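Side-chain contacts in putative methyltransferase (Porphyromonas gingivalis, PDB 3LL7), which is a putative methyltransferase that probably transfers a methyl group from S-adenosylmethionine to a substrate not yet identified: residues Tyr120-Asn124 against Asp125-Val129; Ala131-Asn134 against Ile135-Leu139; Arg243-Leu246 against Asn247-Thr250; Thr250-Pro253 against Glu254-Pro257. All coordinates share one frame; numbering follows the deposited sequence.

Interaction 1 (Tyr120-Asn124 against Asp125-Val129); sequences YIERN and DETAV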
ATOM      1  N   TYR A 120      -9.817  -3.331  19.929  1.00  7.92           N
ATOM      2  CA  TYR A 120     -10.106  -2.598  18.720  1.00  7.34           C
ATOM      3  C   TYR A 120     -10.914  -1.410  19.203  1.00  7.30           C
ATOM      4  O   TYR A 120     -11.817  -1.577  20.039  1.00  8.54           O
ATOM      5  CB  TYR A 120     -10.951  -3.502  17.814  1.00  6.68           C
ATOM      6  CG  TYR A 120     -11.822  -2.809  16.780  1.00  7.51           C
ATOM      7  CD1 TYR A 120     -11.515  -2.896  15.433  1.00 10.72           C
ATOM      8  CD2 TYR A 120     -12.993  -2.131  17.147  1.00  9.84           C
ATOM      9  CE1 TYR A 120     -12.328  -2.289  14.452  1.00 10.07           C
ATOM     10  CE2 TYR A 120     -13.813  -1.521  16.179  1.00 10.19           C
ATOM     11  CZ  TYR A 120     -13.454  -1.610  14.823  1.00 10.04           C
ATOM     12  OH  TYR A 120     -14.248  -1.038  13.848  1.00  7.60           O
ATOM     13  N   ILE A 121     -10.593  -0.224  18.710  1.00  6.87           N
ATOM     14  CA  ILE A 121     -11.283   1.010  19.098  1.00  6.32           C
ATOM     15  C   ILE A 121     -11.659   1.775  17.842  1.00  6.55           C
ATOM     16  O   ILE A 121     -10.810   2.001  16.969  1.00  8.13           O
ATOM     17  CB  ILE A 121     -10.378   1.926  20.008  1.00  6.87           C
ATOM     18  CG1 ILE A 121      -9.895   1.136  21.236  1.00  6.88           C
ATOM     19  CG2 ILE A 121     -11.160   3.188  20.405  1.00  5.86           C
ATOM     20  CD1 ILE A 121      -8.973   1.893  22.229  1.00  5.67           C
ATOM     21  N   GLU A 122     -12.924   2.161  17.715  1.00  6.70           N
ATOM     22  CA  GLU A 122     -13.389   2.882  16.533  1.00  7.57           C
ATOM     23  C   GLU A 122     -14.341   3.996  16.930  1.00  8.98           C
ATOM     24  O   GLU A 122     -15.331   3.748  17.636  1.00  8.14           O
ATOM     25  CB  GLU A 122     -14.087   1.901  15.577  1.00  7.94           C
ATOM     26  CG  GLU A 122     -15.021   2.525  14.537  1.00  8.59           C
ATOM     27  CD  GLU A 122     -14.285   3.459  13.557  1.00 13.31           C
ATOM     28  OE1 GLU A 122     -13.158   3.147  13.103  1.00 13.80           O
ATOM     29  OE2 GLU A 122     -14.826   4.538  13.260  1.00 12.54           O
ATOM     30  N   ARG A 123     -14.018   5.220  16.499  1.00  9.99           N
ATOM     31  CA  ARG A 123     -14.798   6.428  16.822  1.00 11.09           C
ATOM     32  C   ARG A 123     -16.247   6.366  16.404  1.00 10.86           C
ATOM     33  O   ARG A 123     -17.116   6.839  17.135  1.00 10.63           O
ATOM     34  CB  ARG A 123     -14.173   7.676  16.178  1.00 12.39           C
ATOM     35  CG  ARG A 123     -12.804   8.039  16.700  1.00 17.97           C
ATOM     36  CD  ARG A 123     -12.297   9.372  16.096  1.00 23.36           C
ATOM     37  NE  ARG A 123     -12.793  10.531  16.845  1.00 28.61           N
ATOM     38  CZ  ARG A 123     -13.753  11.356  16.424  1.00 30.14           C
ATOM     39  NH1 ARG A 123     -14.330  11.172  15.239  1.00 31.05           N
ATOM     40  NH2 ARG A 123     -14.131  12.374  17.192  1.00 30.10           N
ATOM     41  N   ASN A 124     -16.499   5.803  15.226  1.00  9.35           N
ATOM     42  CA  ASN A 124     -17.812   5.841  14.605  1.00 10.12           C
ATOM     43  C   ASN A 124     -18.668   4.646  15.024  1.00  8.26           C
ATOM     44  O   ASN A 124     -18.362   3.522  14.678  1.00  7.95           O
ATOM     45  CB  ASN A 124     -17.652   5.841  13.075  1.00 10.26           C
ATOM     46  CG  ASN A 124     -18.968   6.012  12.361  1.00 13.90           C
ATOM     47  OD1 ASN A 124     -19.643   5.043  12.002  1.00 16.21           O
ATOM     48  ND2 ASN A 124     -19.358   7.250  12.166  1.00 16.17           N
ATOM     49  N   ASP A 125     -19.724   4.924  15.776  1.00  8.08           N
ATOM     50  CA  ASP A 125     -20.695   3.942  16.282  1.00  6.75           C
ATOM     51  C   ASP A 125     -21.137   2.925  15.194  1.00  6.93           C
ATOM     52  O   ASP A 125     -20.973   1.714  15.354  1.00  5.56           O
ATOM     53  CB  ASP A 125     -21.862   4.764  16.855  1.00  6.78           C
ATOM     54  CG  ASP A 125     -23.033   3.940  17.338  1.00  4.54           C
ATOM     55  OD1 ASP A 125     -22.918   2.713  17.604  1.00  6.45           O
ATOM     56  OD2 ASP A 125     -24.088   4.588  17.534  1.00  4.75           O
ATOM     57  N   GLU A 126     -21.651   3.424  14.074  1.00  7.34           N
ATOM     58  CA  GLU A 126     -22.080   2.545  12.969  1.00  8.22           C
ATOM     59  C   GLU A 126     -21.007   1.520  12.508  1.00  8.04           C
ATOM     60  O   GLU A 126     -21.281   0.322  12.389  1.00  7.70           O
ATOM     61  CB  GLU A 126     -22.528   3.401  11.784  1.00  9.60           C
ATOM     62  CG  GLU A 126     -23.119   2.581  10.641  1.00 11.35           C
ATOM     63  CD  GLU A 126     -23.596   3.458   9.498  1.00 14.92           C
ATOM     64  OE1 GLU A 126     -22.943   4.461   9.189  1.00 19.36           O
ATOM     65  OE2 GLU A 126     -24.642   3.154   8.938  1.00 13.56           O
ATOM     66  N   THR A 127     -19.805   2.017  12.259  1.00  7.61           N
ATOM     67  CA  THR A 127     -18.655   1.190  11.874  1.00  7.59           C
ATOM     68  C   THR A 127     -18.319   0.190  12.969  1.00  6.95           C
ATOM     69  O   THR A 127     -18.106  -0.976  12.687  1.00  6.53           O
ATOM     70  CB  THR A 127     -17.443   2.075  11.596  1.00  7.28           C
ATOM     71  OG1 THR A 127     -17.815   3.050  10.614  1.00 10.00           O
ATOM     72  CG2 THR A 127     -16.251   1.239  11.095  1.00  9.28           C
ATOM     73  N   ALA A 128     -18.312   0.653  14.226  1.00  6.37           N
ATOM     74  CA  ALA A 128     -18.010  -0.214  15.359  1.00  5.33           C
ATOM     75  C   ALA A 128     -19.032  -1.357  15.521  1.00  5.44           C
ATOM     76  O   ALA A 128     -18.664  -2.488  15.844  1.00  4.62           O
ATOM     77  CB  ALA A 128     -17.930   0.637  16.665  1.00  5.21           C
ATOM     78  N   VAL A 129     -20.318  -1.057  15.315  1.00  5.32           N
ATOM     79  CA  VAL A 129     -21.380  -2.059  15.419  1.00  6.16           C
ATOM     80  C   VAL A 129     -21.094  -3.200  14.424  1.00  5.72           C
ATOM     81  O   VAL A 129     -21.214  -4.377  14.783  1.00  6.24           O
ATOM     82  CB  VAL A 129     -22.801  -1.463  15.172  1.00  7.25           C
ATOM     83  CG1 VAL A 129     -23.847  -2.590  15.096  1.00  9.30           C
ATOM     84  CG2 VAL A 129     -23.196  -0.520  16.373  1.00  6.49           C
TER
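The N-terminal cap of helix 125-138, built by Asn124 on Thr127, lies one residue beyond the end of strand 117-122, in the mixed sheet of the alpha/beta fold of this putative methyltransferase, and is a clear case of a side chain standing in for a missing helical carbonyl. Asn124 has CG anti to the backbone N (chi1 -175°), which carries the amide back over the first turn. There OD1 takes the N-H of Thr127 at 3.0 Å on a lone pair, in the carbonyl plane, with a nearly straight N-H...O angle of 165°. The hydroxyl OG1 of Thr127 also comes to 3.0 Å from Asn124 OD1, so both the main chain and the side chain of one residue crowd this oxygen. The backbone of the cap residue starts the regular helical pattern: Ala128 N donates to Asn124 O at 2.9 Å.

Glu122 braces the cap from the strand side. Its chain bends at chi2 (63°), bringing OE2 to the N-H of Asn124 at 2.9 Å, while CG packs on Thr127 CB at 3.8 Å, the two side chains crossing at about a right angle. Class I methyltransferases often carry an acidic residue at the end of this strand that binds the cofactor ribose; Glu122 is consistent with that place, and a 1,2-ethanediol lies about 5 Å from its side chain. Deeper in, Tyr120 turns its ring edge to Ala128 CA, and its hydroxyl is hydrogen-bonded to Gly103 O. The helix starts out roughly antiparallel to the strand, with Tyr120 packed on its Ala131 and Ile135, and Ala128 on Thr149 of strand 144-149.

Interaction 2 (Ala131-Asn134 against Ile135-Leu139); sequences ARHN and IPLLL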
ATOM      1  N   ALA A 131     -18.187  -4.069  13.109  1.00  6.73           N
ATOM      2  CA  ALA A 131     -16.963  -4.745  13.520  1.00  7.67           C
ATOM      3  C   ALA A 131     -17.215  -5.672  14.679  1.00  8.78           C
ATOM      4  O   ALA A 131     -16.665  -6.768  14.757  1.00  8.47           O
ATOM      5  CB  ALA A 131     -15.868  -3.728  13.855  1.00  6.93           C
ATOM      6  N   ARG A 132     -18.079  -5.233  15.586  1.00  9.22           N
ATOM      7  CA  ARG A 132     -18.472  -6.025  16.715  1.00  9.93           C
ATOM      8  C   ARG A 132     -19.137  -7.330  16.227  1.00 10.57           C
ATOM      9  O   ARG A 132     -18.973  -8.379  16.841  1.00 11.33           O
ATOM     10  CB  ARG A 132     -19.391  -5.178  17.636  1.00  9.74           C
ATOM     11  CG  ARG A 132     -19.510  -5.659  19.052  1.00 10.78           C
ATOM     12  CD  ARG A 132     -20.194  -4.630  19.958  1.00  6.85           C
ATOM     13  NE  ARG A 132     -19.257  -3.581  20.347  1.00  6.67           N
ATOM     14  CZ  ARG A 132     -19.385  -2.311  19.970  1.00  5.31           C
ATOM     15  NH1 ARG A 132     -20.440  -1.922  19.242  1.00  3.27           N
ATOM     16  NH2 ARG A 132     -18.475  -1.427  20.337  1.00  5.65           N
ATOM     17  N   HIS A 133     -19.862  -7.267  15.110  1.00 10.46           N
ATOM     18  CA  HIS A 133     -20.450  -8.461  14.473  1.00  9.70           C
ATOM     19  C   HIS A 133     -19.435  -9.287  13.637  1.00  9.65           C
ATOM     20  O   HIS A 133     -19.380 -10.522  13.747  1.00  9.86           O
ATOM     21  CB  HIS A 133     -21.624  -8.024  13.581  1.00 10.74           C
ATOM     22  CG  HIS A 133     -22.231  -9.135  12.782  1.00  9.22           C
ATOM     23  ND1 HIS A 133     -23.238  -9.944  13.269  1.00 11.03           N
ATOM     24  CD2 HIS A 133     -21.987  -9.558  11.520  1.00  9.29           C
ATOM     25  CE1 HIS A 133     -23.580 -10.825  12.340  1.00  7.43           C
ATOM     26  NE2 HIS A 133     -22.832 -10.611  11.275  1.00  6.62           N
ATOM     27  N   ASN A 134     -18.676  -8.600  12.792  1.00  8.58           N
ATOM     28  CA  ASN A 134     -17.793  -9.230  11.805  1.00  9.71           C
ATOM     29  C   ASN A 134     -16.555  -9.849  12.419  1.00 10.31           C
ATOM     30  O   ASN A 134     -16.152 -10.973  12.043  1.00 10.52           O
ATOM     31  CB  ASN A 134     -17.349  -8.231  10.736  1.00  9.04           C
ATOM     32  CG  ASN A 134     -18.492  -7.797   9.828  1.00  9.74           C
ATOM     33  OD1 ASN A 134     -19.464  -8.532   9.631  1.00  8.88           O
ATOM     34  ND2 ASN A 134     -18.360  -6.628   9.251  1.00  8.44           N
ATOM     35  N   ILE A 135     -15.928  -9.115  13.343  1.00 11.50           N
ATOM     36  CA  ILE A 135     -14.627  -9.554  13.887  1.00 12.61           C
ATOM     37  C   ILE A 135     -14.661 -11.003  14.430  1.00 13.92           C
ATOM     38  O   ILE A 135     -13.813 -11.819  14.030  1.00 15.18           O
ATOM     39  CB  ILE A 135     -13.987  -8.495  14.862  1.00 12.25           C
ATOM     40  CG1 ILE A 135     -13.406  -7.325  14.064  1.00 12.66           C
ATOM     41  CG2 ILE A 135     -12.922  -9.140  15.767  1.00 14.35           C
ATOM     42  CD1 ILE A 135     -13.037  -6.060  14.931  1.00 10.43           C
ATOM     43  N   PRO A 136     -15.651 -11.355  15.284  1.00 14.67           N
ATOM     44  CA  PRO A 136     -15.696 -12.749  15.761  1.00 15.52           C
ATOM     45  C   PRO A 136     -15.920 -13.812  14.671  1.00 15.72           C
ATOM     46  O   PRO A 136     -15.564 -14.969  14.879  1.00 16.25           O
ATOM     47  CB  PRO A 136     -16.862 -12.755  16.759  1.00 15.71           C
ATOM     48  CG  PRO A 136     -17.015 -11.356  17.175  1.00 15.11           C
ATOM     49  CD  PRO A 136     -16.671 -10.533  15.957  1.00 14.73           C
ATOM     50  N   LEU A 137     -16.496 -13.437  13.531  1.00 15.21           N
ATOM     51  CA  LEU A 137     -16.666 -14.384  12.420  1.00 15.10           C
ATOM     52  C   LEU A 137     -15.375 -14.582  11.615  1.00 15.80           C
ATOM     53  O   LEU A 137     -15.269 -15.495  10.778  1.00 14.70           O
ATOM     54  CB  LEU A 137     -17.792 -13.913  11.502  1.00 15.41           C
ATOM     55  CG  LEU A 137     -19.114 -13.657  12.237  1.00 15.23           C
ATOM     56  CD1 LEU A 137     -20.086 -12.946  11.349  1.00 15.95           C
ATOM     57  CD2 LEU A 137     -19.696 -14.974  12.756  1.00 15.55           C
ATOM     58  N   LEU A 138     -14.402 -13.703  11.842  1.00 15.78           N
ATOM     59  CA  LEU A 138     -13.173 -13.718  11.060  1.00 16.98           C
ATOM     60  C   LEU A 138     -11.950 -14.209  11.825  1.00 17.55           C
ATOM     61  O   LEU A 138     -10.924 -14.497  11.216  1.00 16.14           O
ATOM     62  CB  LEU A 138     -12.893 -12.329  10.482  1.00 16.82           C
ATOM     63  CG  LEU A 138     -13.869 -11.840   9.403  1.00 18.09           C
ATOM     64  CD1 LEU A 138     -14.013 -10.311   9.434  1.00 17.31           C
ATOM     65  CD2 LEU A 138     -13.476 -12.356   8.011  1.00 20.37           C
ATOM     66  N   LEU A 139     -12.049 -14.279  13.147  1.00 18.41           N
ATOM     67  CA  LEU A 139     -10.904 -14.670  13.956  1.00 20.54           C
ATOM     68  C   LEU A 139     -10.803 -16.184  14.027  1.00 22.00           C
ATOM     69  O   LEU A 139     -11.831 -16.856  14.146  1.00 21.55           O
ATOM     70  CB  LEU A 139     -11.017 -14.133  15.378  1.00 19.99           C
ATOM     71  CG  LEU A 139     -11.007 -12.637  15.696  1.00 21.95           C
ATOM     72  CD1 LEU A 139     -11.600 -12.480  17.090  1.00 23.81           C
ATOM     73  CD2 LEU A 139      -9.638 -12.045  15.640  1.00 20.74           C
TER
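The imidazole of His133 is met obliquely by the methyl CD1 of Leu137, one helical turn on, which comes to 3.6 Å from NE2. At the ring edge, in its plane, lies OD1 of the adjoining Asn134. Both ring nitrogens have partners in the N-terminal part of the chain, NE2 with Ser66 O and ND1 with Glu8 OE1; this pairing fixes the ring's rotation and may favour a doubly protonated imidazole. The amide of Asn134 likewise reaches out through ND2, to Tyr68 O.

On the side turned to the sheet, Ile135 CD1 packs on Ala131 CB at 3.8 Å. Beside this pair runs the helical bond from Ile135 N to Ala131 O, 2.8 Å long. With CG1 beside the backbone N (chi1 -75°), Ile135 folds back along the helix over that carbonyl. The pattern then breaks: Pro136 has no N-H to offer Arg132 O and sets its CD 3.3 Å from it instead. Leu137 N turns to Asn134 O in a weak bond of 2.9 Å bent to 129°. The arrangement is a proline kink in the last turn of a beta-alpha-beta crossover helix, which joins strands 117-122 and 144-149 and is packed between the sheet and residues 64-68.

Interaction 3 (Arg243-Leu246 against Asn247-Thr250); sequences RMSL and NEAT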
ATOM      1  N   ARG A 243       7.683   2.005  12.542  1.00 14.10           N
ATOM      2  CA  ARG A 243       7.647   1.453  13.892  1.00 14.51           C
ATOM      3  C   ARG A 243       8.471   2.312  14.823  1.00 15.05           C
ATOM      4  O   ARG A 243       9.612   2.664  14.488  1.00 14.56           O
ATOM      5  CB  ARG A 243       8.146   0.014  13.911  1.00 14.53           C
ATOM      6  CG  ARG A 243       8.046  -0.647  15.316  1.00 14.53           C
ATOM      7  CD  ARG A 243       8.425  -2.113  15.245  1.00 14.65           C
ATOM      8  NE  ARG A 243       9.844  -2.301  14.941  1.00 15.59           N
ATOM      9  CZ  ARG A 243      10.819  -2.221  15.852  1.00 15.80           C
ATOM     10  NH1 ARG A 243      12.089  -2.426  15.497  1.00 16.85           N
ATOM     11  NH2 ARG A 243      10.539  -1.944  17.128  1.00 15.64           N
HETATM   12  N   MSE A 244       7.879   2.668  15.974  1.00 15.36           N
HETATM   13  CA  MSE A 244       8.540   3.457  17.024  1.00 17.02           C
HETATM   14  C   MSE A 244       8.624   2.657  18.306  1.00 16.83           C
HETATM   15  O   MSE A 244       7.739   1.858  18.602  1.00 16.58           O
HETATM   16  CB  MSE A 244       7.776   4.744  17.338  1.00 16.67           C
HETATM   17  CG  MSE A 244       8.006   5.832  16.335  1.00 19.22           C
HETATM   18 SE   MSE A 244       6.530   7.062  16.292  0.75 22.50          SE
HETATM   19  CE  MSE A 244       5.307   5.788  15.493  1.00 20.48           C
ATOM     20  N   SER A 245       9.686   2.871  19.074  1.00 16.93           N
ATOM     21  CA  SER A 245       9.868   2.126  20.293  1.00 17.58           C
ATOM     22  C   SER A 245      10.851   2.864  21.192  1.00 18.67           C
ATOM     23  O   SER A 245      11.932   3.256  20.733  1.00 18.18           O
ATOM     24  CB  SER A 245      10.371   0.714  19.969  1.00 17.30           C
ATOM     25  OG  SER A 245      10.515  -0.069  21.146  1.00 18.48           O
ATOM     26  N   LEU A 246      10.437   3.100  22.440  1.00 19.85           N
ATOM     27  CA  LEU A 246      11.322   3.632  23.517  1.00 21.43           C
ATOM     28  C   LEU A 246      12.240   2.530  24.035  1.00 22.16           C
ATOM     29  O   LEU A 246      13.198   2.774  24.787  1.00 22.48           O
ATOM     30  CB  LEU A 246      10.485   4.130  24.693  1.00 21.48           C
ATOM     31  CG  LEU A 246       9.792   5.498  24.742  1.00 23.08           C
ATOM     32  CD1 LEU A 246       9.092   5.657  26.099  1.00 22.97           C
ATOM     33  CD2 LEU A 246      10.753   6.646  24.535  1.00 24.16           C
ATOM     34  N   ASN A 247      11.917   1.318  23.610  1.00 23.38           N
ATOM     35  CA  ASN A 247      12.513   0.067  24.034  1.00 24.60           C
ATOM     36  C   ASN A 247      13.927  -0.095  23.525  1.00 24.33           C
ATOM     37  O   ASN A 247      14.700  -0.858  24.073  1.00 25.15           O
ATOM     38  CB  ASN A 247      11.656  -1.077  23.472  1.00 25.26           C
ATOM     39  CG  ASN A 247      11.490  -2.233  24.440  1.00 27.23           C
ATOM     40  OD1 ASN A 247      12.476  -2.779  24.949  1.00 31.22           O
ATOM     41  ND2 ASN A 247      10.236  -2.631  24.684  1.00 27.06           N
ATOM     42  N   GLU A 248      14.248   0.620  22.456  1.00 24.13           N
ATOM     43  CA  GLU A 248      15.505   0.465  21.735  1.00 23.45           C
ATOM     44  C   GLU A 248      16.148   1.857  21.649  1.00 21.96           C
ATOM     45  O   GLU A 248      15.459   2.869  21.791  1.00 21.30           O
ATOM     46  CB  GLU A 248      15.212  -0.137  20.344  1.00 24.31           C
ATOM     47  CG  GLU A 248      14.406  -1.478  20.387  1.00 26.80           C
ATOM     48  CD  GLU A 248      13.612  -1.795  19.105  1.00 30.38           C
ATOM     49  OE1 GLU A 248      14.023  -1.373  18.003  1.00 33.32           O
ATOM     50  OE2 GLU A 248      12.569  -2.485  19.192  1.00 31.51           O
ATOM     51  N   ALA A 249      17.461   1.922  21.450  1.00 20.94           N
ATOM     52  CA  ALA A 249      18.147   3.211  21.344  1.00 20.11           C
ATOM     53  C   ALA A 249      17.594   4.083  20.219  1.00 20.24           C
ATOM     54  O   ALA A 249      17.195   3.567  19.162  1.00 19.34           O
ATOM     55  CB  ALA A 249      19.656   3.004  21.155  1.00 20.18           C
ATOM     56  N   THR A 250      17.566   5.397  20.451  1.00 19.61           N
ATOM     57  CA  THR A 250      17.241   6.369  19.401  1.00 19.49           C
ATOM     58  C   THR A 250      18.233   6.243  18.232  1.00 18.69           C
ATOM     59  O   THR A 250      19.434   6.100  18.442  1.00 17.91           O
ATOM     60  CB  THR A 250      17.234   7.825  19.957  1.00 20.03           C
ATOM     61  OG1 THR A 250      16.135   7.978  20.867  1.00 21.71           O
ATOM     62  CG2 THR A 250      17.077   8.855  18.837  1.00 21.47           C
TER
HETATM   63  O   HOH W   1      14.177   5.204  20.433  1.00 20.97           O
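NH2 of Arg243 is shared between two oxygens: OE2 of Glu248, at 2.9 Å across the turn, and OG of Ser204 on the adjacent strand. The bond to Glu248 uses the syn side of OE2, which stands near the guanidinium plane, and it is fairly straight at 159°. A second, weak bond runs from Arg243 NH1 to Glu248 OE1 at 3.3 Å, so the salt bridge is two-pronged but lopsided. The guanidinium and carboxylate planes are 43° apart, in keeping with the unequal prongs. Arg243 bends at chi3 (68°) to bring the guanidinium round, whereas Glu248 reaches it with a chain extended beyond CG. The remaining nitrogen, NE, pairs with Glu227 on strand 225-233.

Between the two charged residues the chain makes a tight turn over Leu246 and Asn247. Beside the turn a water bridges its two ends, donating to Ser245 O and to Glu248 O at 3.0 Å each, with a weak third contact to Thr250 OG1. Ser245 OG is hydrogen-bonded to Ser203 O; Asn247 N also lies 3.2 Å from Ser245 OG, but the placing of that hydroxyl is doubtful, and this second bond should be given little weight. The salt bridge ties the loop's Glu248 to the last residues of strand 236-244. Since Arg243 also serves two neighbouring strands, the bridge links loop and sheet through one cation. The carboxylates of Glu248 and Glu227, with Ser204 OG, probably restrict the orientation of the guanidinium, whose charge in turn probably keeps Glu248 ionised.

Interaction 4 (Thr250-Pro253 against Glu254-Pro257); sequences TIPP and EKVP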
ATOM      1  N   THR A 250      17.566   5.397  20.451  1.00 19.61           N
ATOM      2  CA  THR A 250      17.241   6.369  19.401  1.00 19.49           C
ATOM      3  C   THR A 250      18.233   6.243  18.232  1.00 18.69           C
ATOM      4  O   THR A 250      19.434   6.100  18.442  1.00 17.91           O
ATOM      5  CB  THR A 250      17.234   7.825  19.957  1.00 20.03           C
ATOM      6  OG1 THR A 250      16.135   7.978  20.867  1.00 21.71           O
ATOM      7  CG2 THR A 250      17.077   8.855  18.837  1.00 21.47           C
ATOM      8  N   ILE A 251      17.711   6.283  17.012  1.00 17.94           N
ATOM      9  CA  ILE A 251      18.532   6.228  15.792  1.00 17.59           C
ATOM     10  C   ILE A 251      18.367   7.569  15.115  1.00 17.14           C
ATOM     11  O   ILE A 251      17.229   7.991  14.881  1.00 17.03           O
ATOM     12  CB  ILE A 251      18.009   5.154  14.803  1.00 17.21           C
ATOM     13  CG1 ILE A 251      17.998   3.772  15.455  1.00 18.08           C
ATOM     14  CG2 ILE A 251      18.873   5.111  13.520  1.00 17.96           C
ATOM     15  CD1 ILE A 251      17.247   2.729  14.673  1.00 18.93           C
ATOM     16  N   PRO A 252      19.482   8.243  14.774  1.00 16.92           N
ATOM     17  CA  PRO A 252      19.284   9.500  14.062  1.00 16.71           C
ATOM     18  C   PRO A 252      18.585   9.225  12.717  1.00 16.38           C
ATOM     19  O   PRO A 252      18.674   8.106  12.193  1.00 15.60           O
ATOM     20  CB  PRO A 252      20.707  10.072  13.918  1.00 17.74           C
ATOM     21  CG  PRO A 252      21.620   8.892  14.020  1.00 18.47           C
ATOM     22  CD  PRO A 252      20.905   7.879  14.909  1.00 17.23           C
ATOM     23  N   PRO A 253      17.836  10.216  12.200  1.00 15.50           N
ATOM     24  CA  PRO A 253      16.952  10.024  11.060  1.00 14.38           C
ATOM     25  C   PRO A 253      17.668   9.465   9.822  1.00 13.30           C
ATOM     26  O   PRO A 253      17.139   8.583   9.136  1.00 12.37           O
ATOM     27  CB  PRO A 253      16.414  11.432  10.823  1.00 14.56           C
ATOM     28  CG  PRO A 253      16.347  12.009  12.236  1.00 15.55           C
ATOM     29  CD  PRO A 253      17.689  11.571  12.774  1.00 15.89           C
ATOM     30  N   GLU A 254      18.889   9.932   9.582  1.00 11.32           N
ATOM     31  CA  GLU A 254      19.645   9.500   8.408  1.00 10.05           C
ATOM     32  C   GLU A 254      20.095   8.047   8.506  1.00  8.90           C
ATOM     33  O   GLU A 254      20.471   7.459   7.509  1.00  8.45           O
ATOM     34  CB  GLU A 254      20.864  10.404   8.184  1.00 10.56           C
ATOM     35  CG  GLU A 254      21.990  10.198   9.195  1.00 12.69           C
ATOM     36  CD  GLU A 254      21.921  11.086  10.462  1.00 17.09           C
ATOM     37  OE1 GLU A 254      20.859  11.698  10.769  1.00 17.90           O
ATOM     38  OE2 GLU A 254      22.963  11.161  11.161  1.00 15.82           O
ATOM     39  N   LYS A 255      20.050   7.487   9.710  1.00  8.31           N
ATOM     40  CA  LYS A 255      20.430   6.097   9.959  1.00  8.61           C
ATOM     41  C   LYS A 255      19.246   5.149  10.141  1.00  8.35           C
ATOM     42  O   LYS A 255      19.443   3.944  10.297  1.00  8.40           O
ATOM     43  CB  LYS A 255      21.319   6.005  11.198  1.00  8.66           C
ATOM     44  CG  LYS A 255      22.689   6.581  10.981  1.00 11.27           C
ATOM     45  CD  LYS A 255      23.544   6.369  12.223  1.00 13.87           C
ATOM     46  CE  LYS A 255      24.853   7.122  12.130  1.00 18.72           C
ATOM     47  NZ  LYS A 255      25.800   6.448  11.209  1.00 20.24           N
ATOM     48  N   VAL A 256      18.027   5.672  10.121  1.00  7.87           N
ATOM     49  CA  VAL A 256      16.863   4.779  10.208  1.00  8.48           C
ATOM     50  C   VAL A 256      16.799   3.835   8.996  1.00  9.76           C
ATOM     51  O   VAL A 256      16.820   4.304   7.854  1.00  8.86           O
ATOM     52  CB  VAL A 256      15.554   5.563  10.350  1.00  8.76           C
ATOM     53  CG1 VAL A 256      14.327   4.627  10.210  1.00  8.91           C
ATOM     54  CG2 VAL A 256      15.532   6.268  11.743  1.00  8.26           C
ATOM     55  N   PRO A 257      16.714   2.505   9.239  1.00 10.39           N
ATOM     56  CA  PRO A 257      16.559   1.549   8.137  1.00 10.51           C
ATOM     57  C   PRO A 257      15.241   1.739   7.373  1.00 10.21           C
ATOM     58  O   PRO A 257      14.163   1.693   7.970  1.00 11.45           O
ATOM     59  CB  PRO A 257      16.527   0.184   8.846  1.00 11.36           C
ATOM     60  CG  PRO A 257      17.217   0.414  10.163  1.00 11.31           C
ATOM     61  CD  PRO A 257      16.876   1.822  10.537  1.00 11.34           C
TER
HETATM   62  O   HOH W   2      17.378   6.641   6.880  1.00  9.22           O
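The methyl CG2 of Ile251 rests on the backbone of Lys255 in a short 3-10 turn, part of the loop that leads from strand 236-244 to strand 258-263; the segment can be read as a worked example of a 3-10 turn that starts at a pair of prolines. The first shell is largely apolar. Ile251 CG2 lies 3.4 Å from the carbonyl carbon C of Lys255 and reaches Val256 CG2 at 4.0 Å, with Pro257 just beyond the CD1 end of Ile251. Alongside, the aliphatic part of Lys255 runs obliquely past the CG-CD end of the Pro252 ring, Lys255 CD approaching Pro252 CG at 3.6 Å. At the CB end of the same ring Glu254 folds back: its CG sits in the crowded position between backbone N and carbonyl carbon (chi1 73°), and the chain then bends, which lays the carboxylate against Pro252, Glu254 OE1 at 3.5 Å from Pro252 CB.

Two backbone bonds hold this shell in place, each spanning three residues, the spacing of a 3-10 turn. Lys255 N donates to Pro252 O at 2.9 Å, and Val256 N to Pro253 O at 3.2 Å.

Further out, Lys255 NZ forms a salt bridge with Glu277, while Pro253 leans on Trp216 and Val256 on Leu219, both of helix 215-221. At the exit of the turn a water joins Pro253 O (3.0 Å) and Val256 O (2.6 Å), donating to both.

In the fold
Along the chain the four contacts come in numerical order and fall into two pairs. Interactions 1 and 2 share helix 125-138, their centres 12 Å apart, and meet where Tyr120 packs on Ala131 and Ile135; together they cover the two ends of the helix in one beta-alpha-beta unit. Interactions 3 and 4 overlap at Thr250, with centres 11 Å apart, and shape the single loop between strands 236-244 and 258-263. The pairs are well separated, interactions 1 and 3 lying about 30 Å apart between centres, yet strands 117-122 and 236-244 belong to the same mixed sheet. Local contacts thus shape connections at distant parts of the putative methyltransferase sheet.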